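Hydrogenase (NiFe) small subunit HydA (Allochromatium vinosum, PDB 3MYR) carries the iron-sulfur clusters that relay electrons to or from the nickel-iron site of the large subunit in a [NiFe] hydrogenase. Local coordinates at the interface of chains A and B. Sequence-based numbering; all coordinates share one arbitrary frame. Chains: chain A, Hydrogenase (NiFe) small subunit HydA; chain B, Nickel-dependent hydrogenase large subunit.

Four patches sample the heterodimer interface of small subunit A and large subunit B. Contact 2 is central: between centres of C-alpha atoms it lies about 19 Å from contacts 1 and 4 and 16 Å from contact 3, whereas contact 1 stands 34 Å from contact 3. B:His214 of contact 2 shares a stretch with B:Gly210, B:Lys211 and B:Asn216 of contact 3. A:Cys14 of contact 2 just precedes helix 16-23, which carries A:Thr22 and A:Arg23 of contact 4. A:Cys14 and A:Cys147 of contact 3 bind one [4Fe-4S] cluster. Contacts 1 and 4, farther out, should keep active site and relay in register.

Contact 1: the interface of chains A and B. Residues chain A 82-84; chain B 354-355, 362, 375.
A:Gly84 lies over one face of the B:Tyr354 ring, where the small and large subunits of this [NiFe] hydrogenase meet. The CA of A:Gly84 sits 3.7 Å from the B:Tyr354 ring centroid, somewhat toward the rim, in a CH-pi contact; glycine suits the place because no side chain keeps its backbone off the flat ring. B:Tyr354 has CG anti to its backbone N (chi1 -168°), the turn that brings its face over the 3-10 helix 83-85 of chain A. The carbonyl of the same glycine meets the indole edge: B:Trp375 NE1 donates to A:Gly84 O at 3.0 Å, with the oxygen in the ring plane. Tryptophan thus combines a flat apolar body with one directed N-H. The A:Asn82 side chain crosses that of B:Tyr354 nearly at a right angle, the amide plane standing 77° from the ring, and A:Asn82 ND2 approaches B:Tyr354 CD1 at 3.5 Å. An alanine in place of B:Tyr354 would probably leave the CA of A:Gly84 without its aromatic cover and the A:Asn82 amide freer to turn. A:Asn82 and B:Asp355 come tip to tip. As modelled, OD1 of A:Asn82 faces OD1 of B:Asp355 at 3.1 Å, a doubtful pairing of two acceptors; the amide ends may be exchanged, since turning it over would present ND2 to the carboxylate. Alongside, two rigid apolar rings touch, CB of A:Pro83 lying 3.8 Å from CG of B:Pro362.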
loop_
_atom_site.group_PDB
_atom_site.type_symbol
_atom_site.label_atom_id
_atom_site.label_comp_id
_atom_site.label_asym_id
_atom_site.label_seq_id
_atom_site.Cartn_x
_atom_site.Cartn_y
_atom_site.Cartn_z
ATOM N N ASN A 82 0.968 -20.215 16.650
ATOM C CA ASN A 82 -0.292 -20.700 16.097
ATOM C C ASN A 82 -0.213 -20.655 14.547
ATOM O O ASN A 82 0.041 -19.614 13.981
ATOM C CB ASN A 82 -1.427 -19.825 16.577
ATOM C CG ASN A 82 -2.770 -20.493 16.456
ATOM O OD1 ASN A 82 -3.457 -20.614 17.460
ATOM N ND2 ASN A 82 -3.111 -21.037 15.286
ATOM N N PRO A 83 -0.405 -21.806 13.888
ATOM C CA PRO A 83 -0.388 -21.931 12.415
ATOM C C PRO A 83 -1.454 -20.999 11.797
ATOM O O PRO A 83 -1.257 -20.537 10.658
ATOM C CB PRO A 83 -0.736 -23.402 12.153
ATOM C CG PRO A 83 -0.766 -24.104 13.523
ATOM C CD PRO A 83 -0.473 -23.117 14.612
ATOM N N GLY A 84 -2.477 -20.622 12.580
ATOM C CA GLY A 84 -3.516 -19.675 12.125
ATOM C C GLY A 84 -3.192 -18.177 12.073
ATOM O O GLY A 84 -3.924 -17.392 11.439
ATOM N N TYR B 354 -7.201 -16.928 18.077
ATOM C CA TYR B 354 -7.620 -17.757 16.971
ATOM C C TYR B 354 -8.438 -18.957 17.454
ATOM O O TYR B 354 -9.560 -19.142 17.024
ATOM C CB TYR B 354 -6.366 -18.185 16.169
ATOM C CG TYR B 354 -6.654 -18.830 14.817
ATOM C CD1 TYR B 354 -6.499 -20.215 14.630
ATOM C CD2 TYR B 354 -7.084 -18.045 13.729
ATOM C CE1 TYR B 354 -6.722 -20.792 13.389
ATOM C CE2 TYR B 354 -7.354 -18.619 12.495
ATOM C CZ TYR B 354 -7.161 -19.992 12.341
ATOM O OH TYR B 354 -7.416 -20.515 11.109
ATOM N N ASP B 355 -7.867 -19.755 18.355
ATOM C CA ASP B 355 -8.446 -21.042 18.733
ATOM C C ASP B 355 -9.796 -20.862 19.398
ATOM O O ASP B 355 -10.776 -21.500 18.998
ATOM C CB ASP B 355 -7.499 -21.799 19.696
ATOM C CG ASP B 355 -6.216 -22.273 18.993
ATOM O OD1 ASP B 355 -6.083 -22.156 17.744
ATOM O OD2 ASP B 355 -5.358 -22.848 19.666
ATOM N N PRO B 362 -5.019 -25.244 10.354
ATOM C CA PRO B 362 -4.481 -25.639 9.051
ATOM C C PRO B 362 -4.027 -27.077 9.093
ATOM O O PRO B 362 -3.532 -27.509 10.108
ATOM C CB PRO B 362 -3.241 -24.778 8.937
ATOM C CG PRO B 362 -3.640 -23.472 9.701
ATOM C CD PRO B 362 -4.342 -24.049 10.901
ATOM N N TRP B 375 -9.247 -12.070 10.677
ATOM C CA TRP B 375 -8.359 -11.271 11.482
ATOM C C TRP B 375 -8.764 -9.815 11.419
ATOM O O TRP B 375 -8.204 -9.035 12.173
ATOM C CB TRP B 375 -6.865 -11.425 11.135
ATOM C CG TRP B 375 -6.270 -12.721 11.635
ATOM C CD1 TRP B 375 -5.817 -13.763 10.875
ATOM C CD2 TRP B 375 -6.014 -13.064 12.985
ATOM N NE1 TRP B 375 -5.333 -14.774 11.676
ATOM C CE2 TRP B 375 -5.486 -14.383 12.989
ATOM C CE3 TRP B 375 -6.292 -12.433 14.221
ATOM C CZ2 TRP B 375 -5.105 -15.041 14.177
ATOM C CZ3 TRP B 375 -5.883 -13.086 15.408
ATOM C CH2 TRP B 375 -5.337 -14.384 15.376
#

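Contact 2: the interface of chains A and B. Residues chain A 13-14, 119; chain B 37, 39, 59-62, 214, 557.
Loop meets loop across most of this contact: A:Glu13 and A:Cys14 of the small subunit face the B:Arg59 to B:Gly62 stretch of the large one, with A:Leu119 of helix 118-121 and B:Ala557 of helix 556-560 at the margins. The backbone N of B:Gly62 donates to A:Cys14 O at 2.7 Å, straight at the hydrogen but from above the carbonyl plane. A:Cys14 carries its SG between its own backbone N and carbonyl carbon (chi1 82°), and that SG meets the B:His214 ring at its edge, in plane, 3.3 Å from B:His214 CE1. Beside it B:Arg39 both touches chain A and braces the loop of its own chain. B:Arg39 NH1 donates to B:Arg59 O at 3.0 Å and NH2 to B:Ile60 O at 2.8 Å; arginine suits this because its nitrogens diverge from a flat, rigid group. A:Glu13 O lies loosely above the rim of one guanidinium face. CD1 of A:Leu119 packs 3.6 Å from CB of B:Arg59, the side chains crossing nearly at a right angle. A:Cys14 is a ligand of the proximal [4Fe-4S] cluster and B:Cys61 a nickel ligand, the first cysteine of the CxxC motif that ends at B:Cys64, so this junction sets the cluster beside the active site, in position for electron transfer.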
loop_
_atom_site.group_PDB
_atom_site.type_symbol
_atom_site.label_atom_id
_atom_site.label_comp_id
_atom_site.label_asym_id
_atom_site.label_seq_id
_atom_site.Cartn_x
_atom_site.Cartn_y
_atom_site.Cartn_z
ATOM N N GLU A 13 4.185 -9.503 5.426
ATOM C CA GLU A 13 4.847 -8.350 4.828
ATOM C C GLU A 13 3.860 -7.168 4.763
ATOM O O GLU A 13 2.605 -7.349 4.913
ATOM C CB GLU A 13 5.381 -8.629 3.427
ATOM C CG GLU A 13 4.642 -9.649 2.621
ATOM C CD GLU A 13 3.467 -9.148 1.763
ATOM O OE1 GLU A 13 2.283 -9.623 1.978
ATOM O OE2 GLU A 13 3.754 -8.484 0.738
ATOM N N CYS A 14 4.393 -6.000 4.396
ATOM C CA CYS A 14 3.498 -4.859 4.246
ATOM C C CYS A 14 3.382 -4.526 2.738
ATOM O O CYS A 14 2.667 -3.607 2.356
ATOM C CB CYS A 14 4.111 -3.682 5.077
ATOM S SG CYS A 14 5.465 -2.769 4.178
ATOM N N LEU A 119 9.475 -6.025 11.654
ATOM C CA LEU A 119 8.474 -5.403 12.455
ATOM C C LEU A 119 7.627 -6.407 13.214
ATOM O O LEU A 119 7.405 -6.221 14.382
ATOM C CB LEU A 119 7.601 -4.538 11.582
ATOM C CG LEU A 119 6.725 -3.470 12.145
ATOM C CD1 LEU A 119 5.513 -3.052 11.316
ATOM C CD2 LEU A 119 6.859 -3.066 13.593
ATOM N N MET B 37 -3.978 -12.977 7.677
ATOM C CA MET B 37 -2.630 -12.702 8.234
ATOM C C MET B 37 -2.766 -11.581 9.259
ATOM O O MET B 37 -3.502 -10.588 9.031
ATOM C CB MET B 37 -1.626 -12.365 7.129
ATOM C CG MET B 37 -0.165 -12.177 7.612
ATOM S SD MET B 37 0.180 -10.519 8.323
ATOM C CE MET B 37 0.516 -9.510 6.827
ATOM N N ARG B 39 -0.271 -9.210 12.253
ATOM C CA ARG B 39 1.026 -8.863 12.864
ATOM C C ARG B 39 0.922 -8.287 14.302
ATOM O O ARG B 39 1.834 -8.491 15.130
ATOM C CB ARG B 39 1.847 -7.921 11.961
ATOM C CG ARG B 39 2.254 -8.603 10.659
ATOM C CD ARG B 39 2.674 -7.661 9.536
ATOM N NE ARG B 39 1.554 -6.790 9.171
ATOM C CZ ARG B 39 1.673 -5.624 8.531
ATOM N NH1 ARG B 39 2.890 -5.142 8.225
ATOM N NH2 ARG B 39 0.571 -4.893 8.305
ATOM N N ARG B 59 4.718 1.152 8.360
ATOM C CA ARG B 59 4.972 -0.230 7.936
ATOM C C ARG B 59 3.763 -1.150 8.129
ATOM O O ARG B 59 3.840 -2.334 7.825
ATOM C CB ARG B 59 6.230 -0.811 8.631
ATOM C CG ARG B 59 7.531 -0.464 7.859
ATOM C CD ARG B 59 7.823 1.084 7.805
ATOM N NE ARG B 59 9.214 1.314 7.412
ATOM C CZ ARG B 59 9.824 2.492 7.476
ATOM N NH1 ARG B 59 9.229 3.501 8.128
ATOM N NH2 ARG B 59 11.045 2.660 6.919
ATOM N N ILE B 60 2.633 -0.603 8.551
ATOM C CA ILE B 60 1.380 -1.321 8.313
ATOM C C ILE B 60 1.270 -1.692 6.839
ATOM O O ILE B 60 0.785 -2.774 6.487
ATOM C CB ILE B 60 0.156 -0.470 8.783
ATOM C CG1 ILE B 60 0.153 -0.549 10.329
ATOM C CG2 ILE B 60 -1.179 -1.022 8.145
ATOM C CD1 ILE B 60 -0.945 0.460 10.990
ATOM N N CYS B 61 1.697 -0.794 5.950
ATOM C CA CYS B 61 1.447 -1.078 4.541
ATOM C C CYS B 61 2.295 -0.250 3.628
ATOM O O CYS B 61 2.398 0.940 3.809
ATOM C CB CYS B 61 -0.034 -0.921 4.177
ATOM S SG CYS B 61 -0.346 -1.574 2.491
ATOM N N GLY B 62 2.948 -0.902 2.676
ATOM C CA GLY B 62 3.785 -0.189 1.750
ATOM C C GLY B 62 3.141 0.101 0.400
ATOM O O GLY B 62 3.790 0.673 -0.497
ATOM N N HIS B 214 7.934 4.258 1.772
ATOM C CA HIS B 214 8.160 4.599 3.127
ATOM C C HIS B 214 8.942 5.899 3.370
ATOM O O HIS B 214 9.952 5.904 4.078
ATOM C CB HIS B 214 8.691 3.341 3.880
ATOM C CG HIS B 214 7.633 2.289 4.056
ATOM N ND1 HIS B 214 7.897 0.954 4.270
ATOM C CD2 HIS B 214 6.286 2.391 3.964
ATOM C CE1 HIS B 214 6.763 0.283 4.339
ATOM N NE2 HIS B 214 5.767 1.146 4.189
ATOM N N ALA B 557 -3.107 -5.959 4.718
ATOM C CA ALA B 557 -2.089 -5.553 5.702
ATOM C C ALA B 557 -2.634 -4.280 6.373
ATOM O O ALA B 557 -2.647 -4.182 7.611
ATOM C CB ALA B 557 -0.709 -5.235 4.978
#

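Contact 3: the interface of chains A and B. Residues chain A 147-148, 233, 238-240, 248, 250; chain B 210-211, 216.
B:Lys211 of the large subunit lays its chain along the indole of A:Trp233, both side chains pointing the same way. CB of B:Lys211 rests on one face of A:Trp233, 3.7 Å from the centroid of the six-membered ring, a CH-pi contact. CG lies between the backbone N and the carbonyl carbon (chi1 53°) and passes near A:Pro240. While the chain rests on the indole, B:Lys211 CD meets A:Pro240 CG at 3.5 Å on a neighbouring flank, the two side chains crossing at a slant. The chain bends at its third and fourth torsions. B:Lys211 CE still touches the indole, 3.6 Å from CZ2 of A:Trp233, and B:Lys211 NZ finishes as a donor to A:Cys147 O at 2.9 Å, from above the carbonyl plane rather than on a lone pair. Lysine fits because its long apolar stem can follow the flat ring while its tip carries a polar group to a backbone oxygen. Nearby, B:Asn216 brings OD1 to within 3.5 Å of A:Pro240 CB, and water 1 joins that amide oxygen to A:Pro240 O. The other branch of the amide, B:Asn216 ND2, faces CD1 of A:Leu248 at 4.0 Å. A:Cys147 binds the proximal [4Fe-4S] cluster, and A:Trp233, A:Leu248 and A:Cys250 belong to the [3Fe-4S] site; the lysine therefore ties the large subunit to the region between two clusters of the electron relay, and its likely positive charge may influence their potentials.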
loop_
_atom_site.group_PDB
_atom_site.type_symbol
_atom_site.label_atom_id
_atom_site.label_comp_id
_atom_site.label_asym_id
_atom_site.label_seq_id
_atom_site.Cartn_x
_atom_site.Cartn_y
_atom_site.Cartn_z
ATOM N N CYS A 147 13.960 -1.404 4.770
ATOM C CA CYS A 147 12.530 -1.415 5.056
ATOM C C CYS A 147 11.894 -0.279 4.223
ATOM O O CYS A 147 11.630 0.835 4.723
ATOM C CB CYS A 147 12.351 -1.192 6.581
ATOM S SG CYS A 147 10.646 -1.511 7.070
ATOM N N PRO A 148 11.791 -0.477 2.898
ATOM C CA PRO A 148 12.255 -1.685 2.171
ATOM C C PRO A 148 13.703 -1.408 1.698
ATOM O O PRO A 148 14.217 -0.303 1.910
ATOM C CB PRO A 148 11.298 -1.767 0.978
ATOM C CG PRO A 148 10.955 -0.258 0.672
ATOM C CD PRO A 148 11.092 0.486 2.017
ATOM N N TRP A 233 18.262 6.776 -3.336
ATOM C CA TRP A 233 17.004 6.143 -3.603
ATOM C C TRP A 233 16.322 6.638 -4.846
ATOM O O TRP A 233 16.390 7.819 -5.147
ATOM C CB TRP A 233 16.046 6.457 -2.457
ATOM C CG TRP A 233 16.232 5.488 -1.360
ATOM C CD1 TRP A 233 17.241 5.476 -0.351
ATOM C CD2 TRP A 233 15.396 4.371 -1.143
ATOM N NE1 TRP A 233 17.005 4.360 0.498
ATOM C CE2 TRP A 233 15.835 3.732 0.063
ATOM C CE3 TRP A 233 14.168 3.942 -1.750
ATOM C CZ2 TRP A 233 15.211 2.556 0.548
ATOM C CZ3 TRP A 233 13.511 2.767 -1.218
ATOM C CH2 TRP A 233 14.034 2.113 -0.067
ATOM N N SER A 238 17.352 11.037 -3.976
ATOM C CA SER A 238 17.605 11.508 -2.654
ATOM C C SER A 238 17.807 10.316 -1.742
ATOM O O SER A 238 17.888 9.198 -2.179
ATOM C CB SER A 238 16.445 12.364 -2.178
ATOM O OG SER A 238 16.815 13.135 -1.030
ATOM N N TRP A 239 17.960 10.576 -0.472
ATOM C CA TRP A 239 17.962 9.527 0.535
ATOM C C TRP A 239 17.584 10.137 1.900
ATOM O O TRP A 239 17.507 11.350 2.034
ATOM C CB TRP A 239 19.287 8.792 0.590
ATOM C CG TRP A 239 20.472 9.610 1.079
ATOM C CD1 TRP A 239 21.177 10.521 0.348
ATOM C CD2 TRP A 239 21.211 9.388 2.289
ATOM N NE1 TRP A 239 22.283 10.939 1.085
ATOM C CE2 TRP A 239 22.314 10.250 2.271
ATOM C CE3 TRP A 239 21.067 8.467 3.375
ATOM C CZ2 TRP A 239 23.267 10.280 3.304
ATOM C CZ3 TRP A 239 21.997 8.500 4.403
ATOM C CH2 TRP A 239 23.057 9.425 4.390
ATOM N N PRO A 240 17.304 9.295 2.912
ATOM C CA PRO A 240 16.661 9.851 4.113
ATOM C C PRO A 240 17.416 11.003 4.769
ATOM O O PRO A 240 16.821 12.045 5.044
ATOM C CB PRO A 240 16.649 8.660 5.052
ATOM C CG PRO A 240 16.152 7.535 4.039
ATOM C CD PRO A 240 17.146 7.831 2.852
ATOM N N LEU A 248 16.974 5.656 10.499
ATOM C CA LEU A 248 16.331 4.846 11.537
ATOM C C LEU A 248 17.087 3.553 11.819
ATOM O O LEU A 248 16.685 2.817 12.760
ATOM C CB LEU A 248 14.912 4.408 11.034
ATOM C CG LEU A 248 13.967 5.566 10.580
ATOM C CD1 LEU A 248 12.684 5.014 9.906
ATOM C CD2 LEU A 248 13.637 6.477 11.708
ATOM N N CYS A 250 17.284 1.072 9.294
ATOM C CA CYS A 250 16.194 0.145 8.925
ATOM C C CYS A 250 16.672 -1.164 8.236
ATOM O O CYS A 250 15.878 -2.095 8.083
ATOM C CB CYS A 250 15.081 0.796 8.116
ATOM S SG CYS A 250 15.605 1.036 6.364
ATOM N N GLY B 210 12.746 11.583 1.249
ATOM C CA GLY B 210 13.990 10.800 1.297
ATOM C C GLY B 210 13.926 9.488 0.518
ATOM O O GLY B 210 14.933 9.038 0.014
ATOM N N LYS B 211 12.726 8.889 0.383
ATOM C CA LYS B 211 12.653 7.577 -0.250
ATOM C C LYS B 211 11.243 7.221 -0.524
ATOM O O LYS B 211 10.348 7.715 0.135
ATOM C CB LYS B 211 13.279 6.486 0.639
ATOM C CG LYS B 211 12.703 6.495 2.015
ATOM C CD LYS B 211 13.446 5.556 2.933
ATOM C CE LYS B 211 12.862 4.144 2.747
ATOM N NZ LYS B 211 12.808 3.370 3.957
ATOM N N ASN B 216 9.945 9.596 5.068
ATOM C CA ASN B 216 10.004 10.032 6.496
ATOM C C ASN B 216 9.051 11.174 6.840
ATOM O O ASN B 216 8.768 12.035 5.993
ATOM C CB ASN B 216 11.473 10.401 6.856
ATOM C CG ASN B 216 12.402 9.181 6.662
ATOM O OD1 ASN B 216 13.221 9.156 5.743
ATOM N ND2 ASN B 216 12.147 8.129 7.413
HETATM O O HOH W 1 13.914 11.823 4.877
#

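Contact 4: the interface of chains A and B. Residues chain A 22-25, 29-30; chain B 102, 106, 198-199.
B:Arg199, on helix 181-201 of the large subunit, meets A:Glu30 tip to tip in the tight part of this contact. Its chain bends at the third torsion (57°), turning the guanidinium back toward A:Thr22 O and A:Glu30. The two flat groups are nearly coplanar, 24° apart, and the salt bridge is end-on: B:Arg199 NH2 donates to A:Glu30 OE1 at 2.8 Å and B:Arg199 NH1 to A:Glu30 OE2 at 2.9 Å, each oxygen using its syn lone pair. Side-on, B:Arg199 grips A:Thr22 O with NE at 3.0 Å and NH1 at 3.1 Å. A:Thr22 O, near the end of helix 16-23, takes a third bond, 2.9 Å long, from B:Gln198 NE2 above the carbonyl plane. Arginine suits the place because its planar nitrogens serve carboxylate and backbone oxygen together. A leucine in place of B:Arg199 would probably leave the A:Glu30 carboxylate without its countercharge and A:Thr22 O with fewer donors. Toward A:Arg23 the packing stays close but the polar hold is weak. Its NH1 bonds weakly to B:Gln198 OE1, an oxygen already held by B:His102 NE2 at 3.0 Å. The B:His102 ring reaches one face of the A:Arg23 guanidinium, planes 65° apart, with B:His102 CE1 3.4 Å from A:Arg23 CZ. The loose side is A:His25, poorly ordered, its CA 4.1 Å from B:Arg199 CD. The site clamps the end of helix 16-23 and the start of helix 29-36 to the large subunit, helping to hold the heterodimer together.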
loop_
_atom_site.group_PDB
_atom_site.type_symbol
_atom_site.label_atom_id
_atom_site.label_comp_id
_atom_site.label_asym_id
_atom_site.label_seq_id
_atom_site.Cartn_x
_atom_site.Cartn_y
_atom_site.Cartn_z
ATOM N N THR A 22 9.210 -2.765 -7.976
ATOM C CA THR A 22 8.605 -2.064 -9.162
ATOM C C THR A 22 9.197 -0.683 -9.387
ATOM O O THR A 22 9.094 -0.151 -10.488
ATOM C CB THR A 22 7.043 -1.849 -9.068
ATOM O OG1 THR A 22 6.791 -0.790 -8.132
ATOM C CG2 THR A 22 6.318 -3.114 -8.628
ATOM N N ARG A 23 9.873 -0.120 -8.377
ATOM C CA ARG A 23 10.518 1.191 -8.611
ATOM C C ARG A 23 11.804 1.149 -9.423
ATOM O O ARG A 23 12.249 2.201 -9.927
ATOM C CB ARG A 23 10.808 1.961 -7.294
ATOM C CG ARG A 23 9.550 2.184 -6.416
ATOM C CD ARG A 23 8.435 3.044 -7.085
ATOM N NE ARG A 23 7.452 3.260 -6.007
ATOM C CZ ARG A 23 6.445 2.480 -5.678
ATOM N NH1 ARG A 23 5.962 1.537 -6.522
ATOM N NH2 ARG A 23 5.860 2.703 -4.495
ATOM N N ALA A 24 12.449 -0.013 -9.480
ATOM C CA ALA A 24 13.816 -0.098 -9.982
ATOM C C ALA A 24 13.861 0.305 -11.458
ATOM O O ALA A 24 13.086 -0.241 -12.293
ATOM C CB ALA A 24 14.377 -1.557 -9.814
ATOM N N HIS A 25 14.831 1.150 -11.797
ATOM C CA HIS A 25 14.921 1.690 -13.158
ATOM C C HIS A 25 15.755 0.787 -14.053
ATOM O O HIS A 25 15.635 0.874 -15.256
ATOM C CB HIS A 25 15.514 3.111 -13.065
ATOM C CG HIS A 25 15.586 3.860 -14.363
ATOM N ND1 HIS A 25 14.463 4.421 -14.976
ATOM C CD2 HIS A 25 16.652 4.219 -15.141
ATOM C CE1 HIS A 25 14.828 5.021 -16.111
ATOM N NE2 HIS A 25 16.149 4.927 -16.226
ATOM N N LEU A 29 11.345 -4.275 -13.639
ATOM C CA LEU A 29 10.562 -5.492 -13.404
ATOM C C LEU A 29 9.953 -6.068 -14.715
ATOM O O LEU A 29 10.079 -7.255 -15.047
ATOM C CB LEU A 29 9.412 -5.055 -12.485
ATOM C CG LEU A 29 8.703 -6.166 -11.709
ATOM C CD1 LEU A 29 7.236 -6.006 -11.429
ATOM C CD2 LEU A 29 9.266 -7.579 -11.778
ATOM N N GLU A 30 9.396 -5.206 -15.547
ATOM C CA GLU A 30 8.897 -5.697 -16.827
ATOM C C GLU A 30 9.979 -6.280 -17.767
ATOM O O GLU A 30 9.750 -7.350 -18.352
ATOM C CB GLU A 30 7.975 -4.705 -17.544
ATOM C CG GLU A 30 8.570 -3.354 -18.009
ATOM C CD GLU A 30 8.681 -2.270 -16.865
ATOM O OE1 GLU A 30 8.892 -1.078 -17.195
ATOM O OE2 GLU A 30 8.592 -2.602 -15.649
ATOM N N HIS B 102 -0.290 8.036 -7.744
ATOM C CA HIS B 102 0.538 6.872 -7.952
ATOM C C HIS B 102 -0.303 5.629 -7.690
ATOM O O HIS B 102 -0.304 4.694 -8.447
ATOM C CB HIS B 102 1.743 6.921 -6.960
ATOM C CG HIS B 102 2.659 5.750 -7.085
ATOM N ND1 HIS B 102 2.458 4.567 -6.394
ATOM C CD2 HIS B 102 3.756 5.557 -7.862
ATOM C CE1 HIS B 102 3.437 3.726 -6.702
ATOM N NE2 HIS B 102 4.207 4.286 -7.625
ATOM N N MET B 106 -1.797 2.729 -10.464
ATOM C CA MET B 106 -1.288 1.327 -10.447
ATOM C C MET B 106 -2.421 0.403 -10.035
ATOM O O MET B 106 -2.441 -0.728 -10.504
ATOM C CB MET B 106 -0.178 1.127 -9.373
ATOM C CG MET B 106 1.153 1.862 -9.805
ATOM S SD MET B 106 2.486 1.340 -8.616
ATOM C CE MET B 106 2.863 -0.374 -9.026
ATOM N N GLN B 198 5.013 5.140 -13.201
ATOM C CA GLN B 198 4.886 5.113 -11.724
ATOM C C GLN B 198 6.229 5.262 -11.022
ATOM O O GLN B 198 6.319 5.912 -10.000
ATOM C CB GLN B 198 4.091 3.909 -11.220
ATOM C CG GLN B 198 4.671 2.517 -11.471
ATOM C CD GLN B 198 5.822 2.146 -10.565
ATOM O OE1 GLN B 198 5.948 2.611 -9.398
ATOM N NE2 GLN B 198 6.692 1.320 -11.101
ATOM N N ARG B 199 7.290 4.699 -11.599
ATOM C CA ARG B 199 8.578 4.679 -10.924
ATOM C C ARG B 199 9.242 6.036 -11.094
ATOM O O ARG B 199 9.987 6.491 -10.214
ATOM C CB ARG B 199 9.511 3.554 -11.424
ATOM C CG ARG B 199 9.948 3.639 -12.932
ATOM C CD ARG B 199 10.896 2.408 -13.248
ATOM N NE ARG B 199 10.204 1.138 -12.947
ATOM C CZ ARG B 199 9.605 0.378 -13.879
ATOM N NH1 ARG B 199 8.975 -0.742 -13.522
ATOM N NH2 ARG B 199 9.764 0.670 -15.183
#